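PDB 4RM7: acyl-CoA dehydrogenase from Slackia heliotrinireducens, which belongs to the acyl-CoA dehydrogenase family, combining a helical N-terminal domain, a beta-sheet middle domain and a helical C-terminal domain. Local coordinates for residues V160-G163 and E164-A168; A259-E262 and D263-W267; V293-T296 and N297-N300. All blocks are in the same frame, centred on the assembly; numbering follows the deposited sequence.

Interaction 1 (V160-G163 and E164-A168); sequences VNNG and EYAPA
Asn162 meets Ala166 and Tyr165 where the chain leaves strand 151-161 of the middle-domain sheet and turns back toward strand 168-175. A type II beta turn from Val160 to Gly163 starts the reversal, closed by the bond from Gly163 N to Val160 O (2.8 Å). Followed outward, the Asn162 side chain leaves CB with CG anti to the backbone N (chi1 -162°), which carries the amide over the following residues. CG lies 4.1 Å from Ala166 N. At the tip the two branches part: OD1 goes to Tyr165 CB at 3.9 Å, while ND2 sits beside Ala166, 4.0 Å from its CB. The Asn162 and Tyr165 side chains run roughly perpendicular to each other, with amide and ring planes 46° apart, and the phenol ring receives Glu164 CG on one face, toward its rim. Polar bonding across the contact runs through the main chain. Asn162 O takes Ala166 N at 3.0 Å, nearly straight off the carbonyl, and more weakly Tyr165 N at 3.4 Å. Arg192 braces the loop from outside through a hydrogen bond to Glu164 O, and backbone bonds of Val160 to Ala213 and Ala168 to Ala125 tie both ends into the sheet. One carbonyl thus gathers two successive N-H groups, and the amide of Asn162 adds van der Waals packing, so the shape of this connection rests chiefly on its backbone.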
loop_
_atom_site.group_PDB
_atom_site.type_symbol
_atom_site.label_atom_id
_atom_site.label_comp_id
_atom_site.label_asym_id
_atom_site.label_seq_id
_atom_site.Cartn_x
_atom_site.Cartn_y
_atom_site.Cartn_z
ATOM N N VAL A 160 -18.157 -17.597 -21.235
ATOM C CA VAL A 160 -19.331 -17.267 -22.029
ATOM C C VAL A 160 -20.527 -17.081 -21.123
ATOM O O VAL A 160 -21.100 -18.062 -20.644
ATOM C CB VAL A 160 -19.647 -18.368 -23.061
ATOM C CG1 VAL A 160 -20.884 -18.012 -23.872
ATOM C CG2 VAL A 160 -18.436 -18.617 -23.973
ATOM N N ASN A 161 -20.910 -15.827 -20.882
ATOM C CA ASN A 161 -22.070 -15.559 -20.042
ATOM C C ASN A 161 -23.287 -16.277 -20.568
ATOM O O ASN A 161 -23.637 -16.151 -21.741
ATOM C CB ASN A 161 -22.386 -14.068 -19.937
ATOM C CG ASN A 161 -23.788 -13.817 -19.389
ATOM O OD1 ASN A 161 -24.718 -13.532 -20.143
ATOM N ND2 ASN A 161 -23.951 -13.964 -18.079
ATOM N N ASN A 162 -23.921 -17.028 -19.675
ATOM C CA ASN A 162 -25.072 -17.875 -20.011
ATOM C C ASN A 162 -24.812 -18.826 -21.179
ATOM O O ASN A 162 -25.732 -19.211 -21.910
ATOM C CB ASN A 162 -26.318 -17.038 -20.295
ATOM C CG ASN A 162 -27.608 -17.871 -20.217
ATOM O OD1 ASN A 162 -27.691 -18.859 -19.468
ATOM N ND2 ASN A 162 -28.607 -17.490 -21.012
ATOM N N GLY A 163 -23.557 -19.234 -21.332
ATOM C CA GLY A 163 -23.186 -20.135 -22.408
ATOM C C GLY A 163 -23.914 -21.458 -22.358
ATOM O O GLY A 163 -24.217 -22.045 -23.383
ATOM N N GLU A 164 -24.215 -21.906 -21.149
ATOM C CA GLU A 164 -24.788 -23.220 -20.920
ATOM C C GLU A 164 -26.201 -23.384 -21.454
ATOM O O GLU A 164 -26.574 -24.468 -21.893
ATOM C CB GLU A 164 -24.777 -23.520 -19.430
ATOM C CG GLU A 164 -25.121 -24.938 -19.085
ATOM C CD GLU A 164 -25.105 -25.174 -17.592
ATOM O OE1 GLU A 164 -24.672 -24.264 -16.849
ATOM O OE2 GLU A 164 -25.537 -26.261 -17.159
ATOM N N TYR A 165 -26.993 -22.319 -21.413
ATOM C CA TYR A 165 -28.408 -22.450 -21.751
ATOM C C TYR A 165 -28.892 -21.513 -22.849
ATOM O O TYR A 165 -29.999 -21.678 -23.341
ATOM C CB TYR A 165 -29.259 -22.241 -20.499
ATOM C CG TYR A 165 -29.116 -23.356 -19.490
ATOM C CD1 TYR A 165 -29.536 -24.648 -19.796
ATOM C CD2 TYR A 165 -28.568 -23.125 -18.233
ATOM C CE1 TYR A 165 -29.413 -25.683 -18.883
ATOM C CE2 TYR A 165 -28.445 -24.157 -17.304
ATOM C CZ TYR A 165 -28.869 -25.436 -17.638
ATOM O OH TYR A 165 -28.752 -26.475 -16.731
ATOM N N ALA A 166 -28.081 -20.534 -23.233
ATOM C CA ALA A 166 -28.474 -19.612 -24.292
ATOM C C ALA A 166 -28.859 -20.369 -25.563
ATOM O O ALA A 166 -28.179 -21.319 -25.951
ATOM C CB ALA A 166 -27.364 -18.645 -24.591
ATOM N N PRO A 167 -29.962 -19.954 -26.199
ATOM C CA PRO A 167 -30.481 -20.546 -27.435
ATOM C C PRO A 167 -29.499 -20.460 -28.596
ATOM O O PRO A 167 -29.520 -21.293 -29.488
ATOM C CB PRO A 167 -31.725 -19.707 -27.726
ATOM C CG PRO A 167 -32.155 -19.212 -26.409
ATOM C CD PRO A 167 -30.905 -18.983 -25.621
ATOM N N ALA A 168 -28.636 -19.461 -28.579
ATOM C CA ALA A 168 -27.717 -19.258 -29.682
ATOM C C ALA A 168 -26.420 -18.604 -29.203
ATOM O O ALA A 168 -26.394 -17.895 -28.192
ATOM C CB ALA A 168 -28.370 -18.420 -30.746
#

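Interaction 2 (A259-E262 and D263-W267); sequences AAME and DAVAW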
loop_
_atom_site.group_PDB
_atom_site.type_symbol
_atom_site.label_atom_id
_atom_site.label_comp_id
_atom_site.label_asym_id
_atom_site.label_seq_id
_atom_site.Cartn_x
_atom_site.Cartn_y
_atom_site.Cartn_z
ATOM N N ALA A 259 -22.513 0.495 -2.089
ATOM C CA ALA A 259 -23.488 -0.202 -1.247
ATOM C C ALA A 259 -22.819 -0.709 0.028
ATOM O O ALA A 259 -23.386 -0.620 1.120
ATOM C CB ALA A 259 -24.123 -1.350 -2.003
ATOM N N ALA A 260 -21.604 -1.224 -0.129
ATOM C CA ALA A 260 -20.786 -1.652 0.992
ATOM C C ALA A 260 -20.469 -0.496 1.944
ATOM O O ALA A 260 -20.455 -0.663 3.164
ATOM C CB ALA A 260 -19.497 -2.274 0.488
HETATM N N MSE A 261 -20.201 0.671 1.376
HETATM C CA MSE A 261 -19.899 1.837 2.186
HETATM C C MSE A 261 -21.124 2.255 3.014
HETATM O O MSE A 261 -21.008 2.497 4.217
HETATM C CB MSE A 261 -19.419 2.995 1.312
HETATM C CG MSE A 261 -19.292 4.299 2.068
HETATM SE SE MSE A 261 -17.815 4.260 3.344
HETATM C CE MSE A 261 -17.577 6.182 3.454
ATOM N N GLU A 262 -22.290 2.323 2.376
ATOM C CA GLU A 262 -23.532 2.578 3.109
ATOM C C GLU A 262 -23.750 1.631 4.295
ATOM O O GLU A 262 -24.139 2.082 5.384
ATOM C CB GLU A 262 -24.720 2.505 2.179
ATOM C CG GLU A 262 -24.700 3.592 1.143
ATOM C CD GLU A 262 -25.723 3.365 0.046
ATOM O OE1 GLU A 262 -26.488 2.379 0.145
ATOM O OE2 GLU A 262 -25.768 4.174 -0.914
ATOM N N ASP A 263 -23.477 0.337 4.122
ATOM C CA ASP A 263 -23.638 -0.606 5.245
ATOM C C ASP A 263 -22.641 -0.310 6.368
ATOM O O ASP A 263 -23.005 -0.333 7.553
ATOM C CB ASP A 263 -23.484 -2.070 4.790
ATOM C CG ASP A 263 -24.569 -2.501 3.812
ATOM O OD1 ASP A 263 -25.561 -1.761 3.669
ATOM O OD2 ASP A 263 -24.430 -3.574 3.185
ATOM N N ALA A 264 -21.391 -0.043 5.987
ATOM C CA ALA A 264 -20.349 0.333 6.936
ATOM C C ALA A 264 -20.772 1.554 7.754
ATOM O O ALA A 264 -20.701 1.543 8.985
ATOM C CB ALA A 264 -19.031 0.620 6.199
ATOM N N VAL A 265 -21.216 2.599 7.063
ATOM C CA VAL A 265 -21.641 3.821 7.726
ATOM C C VAL A 265 -22.848 3.546 8.637
ATOM O O VAL A 265 -22.874 3.977 9.786
ATOM C CB VAL A 265 -21.972 4.932 6.698
ATOM C CG1 VAL A 265 -22.583 6.109 7.388
ATOM C CG2 VAL A 265 -20.698 5.372 5.942
ATOM N N ALA A 266 -23.825 2.797 8.152
ATOM C CA ALA A 266 -24.997 2.526 8.970
ATOM C C ALA A 266 -24.621 1.725 10.223
ATOM O O ALA A 266 -25.151 1.966 11.317
ATOM C CB ALA A 266 -26.056 1.797 8.171
ATOM N N TRP A 267 -23.696 0.787 10.065
ATOM C CA TRP A 267 -23.218 0.014 11.199
ATOM C C TRP A 267 -22.486 0.922 12.174
ATOM O O TRP A 267 -22.704 0.866 13.374
ATOM C CB TRP A 267 -22.287 -1.104 10.738
ATOM C CG TRP A 267 -21.723 -1.918 11.864
ATOM C CD1 TRP A 267 -20.607 -1.637 12.604
ATOM C CD2 TRP A 267 -22.242 -3.153 12.373
ATOM N NE1 TRP A 267 -20.404 -2.620 13.546
ATOM C CE2 TRP A 267 -21.393 -3.561 13.425
ATOM C CE3 TRP A 267 -23.353 -3.949 12.049
ATOM C CZ2 TRP A 267 -21.622 -4.730 14.163
ATOM C CZ3 TRP A 267 -23.576 -5.110 12.779
ATOM C CH2 TRP A 267 -22.716 -5.487 13.823
#
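The carboxylate of Asp263 lies with one face over the carbonyl oxygen of Ala259, one turn earlier on helix 234-270, a long helix of the C-terminal bundle of the acyl-CoA dehydrogenase fold. Ala259 O is 3.5 Å from Asp263 CG, almost perpendicular to the carboxylate plane. That oxygen accepts the backbone N-H of Asp263, while OD2 of the carboxylate forms a salt bridge with Arg351, outside the segment. Asp263 CG stands anti to the carbonyl carbon (chi1 -64°), which folds the side chain back over the preceding turn. The second flat group, the carboxylate of Glu262, is carried off on an extended chain and pairs through OE2 with Arg82. The two acids approach to 5.5 Å between Glu262 OE1 and Asp263 OD1, a like-charge proximity that the separate arginine partners probably offset.

Four successive i to i+4 backbone bonds, starting with Asp263 N to Ala259 O, hold the two turns together. The small side chains of Ala260 and Ala264 face neighbouring helices, both touching Ala337, and Ala264 also touches Met291 of helix 282-311. On another flank Met261, Glu262 and Val265 all pack against Tyr384 of the second subunit, so this part of the helix belongs to both the bundle and the subunit interface. There the bent side chain of Met261, a selenomethionine, crosses that of Val265 at a slant. Val265 CG2 touches its SE at 4.0 Å and lies 3.4 Å from Met261 O.

Interaction 3 (V293-T296 and N297-N300); sequences VKLT and NMRN
Val293 and Asn297 run alongside each other in the same direction, and three residues further on Thr296 and Asn300 do likewise. In both pairs the asparagine amide lies with a face over the carbonyl oxygen four residues back: Asn297 CG is 3.4 Å from Val293 O, and Asn300 CG is 3.3 Å from Thr296 O. The amide nitrogens also brush methyl groups, with Asn297 ND2 3.8 Å from Val293 CG1 and Asn300 ND2 3.9 Å from Thr296 CG2. Met298, a selenomethionine, behaves differently. Its chain bends at the last torsion (chi3 -122°), so that CE returns over the preceding turn, 3.7 Å from Lys294 CB and 4.0 Å from Leu295 CD2. Beneath these side chains four i to i+4 backbone bonds keep helix 282-311 regular, including a nearly linear one from Met298 N to Lys294 O (2.9 Å, 176°). Met298 reaches into the C-terminal bundle, packing on Leu254 of helix 234-270 and on Ala329 and Val333 of helix 316-341. Toward the second subunit, Asn297 packs on Asn297 of that subunit, and Thr296 on its Leu301. Salt bridges of Lys294 with Glu332 and of Arg299 with Glu78 link the segment to other helices. Thr296 OG1 bonds to the carbonyl of Glu292 in the preceding turn. Since each amide lays a face over a carbonyl oxygen already bonded to a backbone N-H, the faces pack while the polar atoms bond weakly beyond the segment, Asn297 ND2 to Tyr325 OH and Asn300 OD1 to Asn2 N.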
loop_
_atom_site.group_PDB
_atom_site.type_symbol
_atom_site.label_atom_id
_atom_site.label_comp_id
_atom_site.label_asym_id
_atom_site.label_seq_id
_atom_site.Cartn_x
_atom_site.Cartn_y
_atom_site.Cartn_z
ATOM N N VAL A 293 -12.627 8.612 -0.107
ATOM C CA VAL A 293 -11.668 9.107 -1.092
ATOM C C VAL A 293 -11.641 8.180 -2.309
ATOM O O VAL A 293 -11.669 8.631 -3.460
ATOM C CB VAL A 293 -10.247 9.201 -0.542
ATOM C CG1 VAL A 293 -9.267 9.342 -1.688
ATOM C CG2 VAL A 293 -10.104 10.362 0.419
ATOM N N LYS A 294 -11.593 6.881 -2.050
ATOM C CA LYS A 294 -11.575 5.930 -3.148
ATOM C C LYS A 294 -12.865 6.008 -3.966
ATOM O O LYS A 294 -12.808 5.984 -5.195
ATOM C CB LYS A 294 -11.329 4.513 -2.629
ATOM C CG LYS A 294 -9.899 4.356 -2.131
ATOM C CD LYS A 294 -9.645 2.995 -1.573
ATOM C CE LYS A 294 -8.291 2.952 -0.906
ATOM N NZ LYS A 294 -8.037 1.624 -0.275
ATOM N N LEU A 295 -14.015 6.135 -3.300
ATOM C CA LEU A 295 -15.286 6.230 -4.020
ATOM C C LEU A 295 -15.307 7.491 -4.877
ATOM O O LEU A 295 -15.776 7.468 -6.020
ATOM C CB LEU A 295 -16.471 6.256 -3.066
ATOM C CG LEU A 295 -16.856 4.994 -2.326
ATOM C CD1 LEU A 295 -17.924 5.317 -1.286
ATOM C CD2 LEU A 295 -17.354 3.985 -3.356
ATOM N N THR A 296 -14.802 8.589 -4.314
ATOM C CA THR A 296 -14.726 9.858 -5.041
ATOM C C THR A 296 -13.900 9.687 -6.314
ATOM O O THR A 296 -14.318 10.094 -7.391
ATOM C CB THR A 296 -14.115 10.982 -4.175
ATOM O OG1 THR A 296 -14.783 11.024 -2.908
ATOM C CG2 THR A 296 -14.280 12.345 -4.858
ATOM N N ASN A 297 -12.734 9.071 -6.182
ATOM C CA ASN A 297 -11.846 8.847 -7.314
ATOM C C ASN A 297 -12.477 7.926 -8.379
ATOM O O ASN A 297 -12.488 8.248 -9.559
ATOM C CB ASN A 297 -10.496 8.280 -6.821
ATOM C CG ASN A 297 -9.628 9.333 -6.119
ATOM O OD1 ASN A 297 -9.842 10.537 -6.271
ATOM N ND2 ASN A 297 -8.626 8.878 -5.370
HETATM N N MSE A 298 -13.011 6.787 -7.950
HETATM C CA MSE A 298 -13.718 5.878 -8.839
HETATM C C MSE A 298 -14.773 6.579 -9.675
HETATM O O MSE A 298 -14.836 6.385 -10.891
HETATM C CB MSE A 298 -14.397 4.771 -8.049
HETATM C CG MSE A 298 -13.453 3.787 -7.394
HETATM SE SE MSE A 298 -14.520 2.423 -6.488
HETATM C CE MSE A 298 -13.833 2.679 -4.692
ATOM N N ARG A 299 -15.594 7.390 -9.010
ATOM C CA ARG A 299 -16.740 8.035 -9.645
ATOM C C ARG A 299 -16.252 9.055 -10.656
ATOM O O ARG A 299 -16.750 9.127 -11.774
ATOM C CB ARG A 299 -17.645 8.686 -8.592
ATOM C CG ARG A 299 -18.961 9.213 -9.137
ATOM C CD ARG A 299 -19.972 9.532 -8.022
ATOM N NE ARG A 299 -20.545 8.314 -7.462
ATOM C CZ ARG A 299 -20.426 7.913 -6.197
ATOM N NH1 ARG A 299 -19.732 8.637 -5.317
ATOM N NH2 ARG A 299 -20.992 6.760 -5.819
ATOM N N ASN A 300 -15.258 9.832 -10.254
ATOM C CA ASN A 300 -14.617 10.766 -11.141
ATOM C C ASN A 300 -14.035 10.096 -12.407
ATOM O O ASN A 300 -14.136 10.646 -13.492
ATOM C CB ASN A 300 -13.515 11.499 -10.391
ATOM C CG ASN A 300 -14.046 12.638 -9.544
ATOM O OD1 ASN A 300 -15.132 13.170 -9.809
ATOM N ND2 ASN A 300 -13.269 13.043 -8.537
#

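Overall arrangement
Interactions 2 and 3 are neighbours within the C-terminal helical domain, on helices that follow each other in the chain. Their centres are 16 Å apart, and they meet directly where Met261 CG packs on Leu295 CD1 at 3.8 Å. Both also reach Tyr384 of the second subunit, Met261 from one helix and Leu295 from the other, so together they join bundle packing to subunit assembly. Interaction 1 stands apart in the beta-sheet middle domain, its centre 35 Å from that of interaction 2 and 34 Å from that of interaction 3. Its nearest atoms remain about 20 Å from interaction 2, and no other subunit touches it.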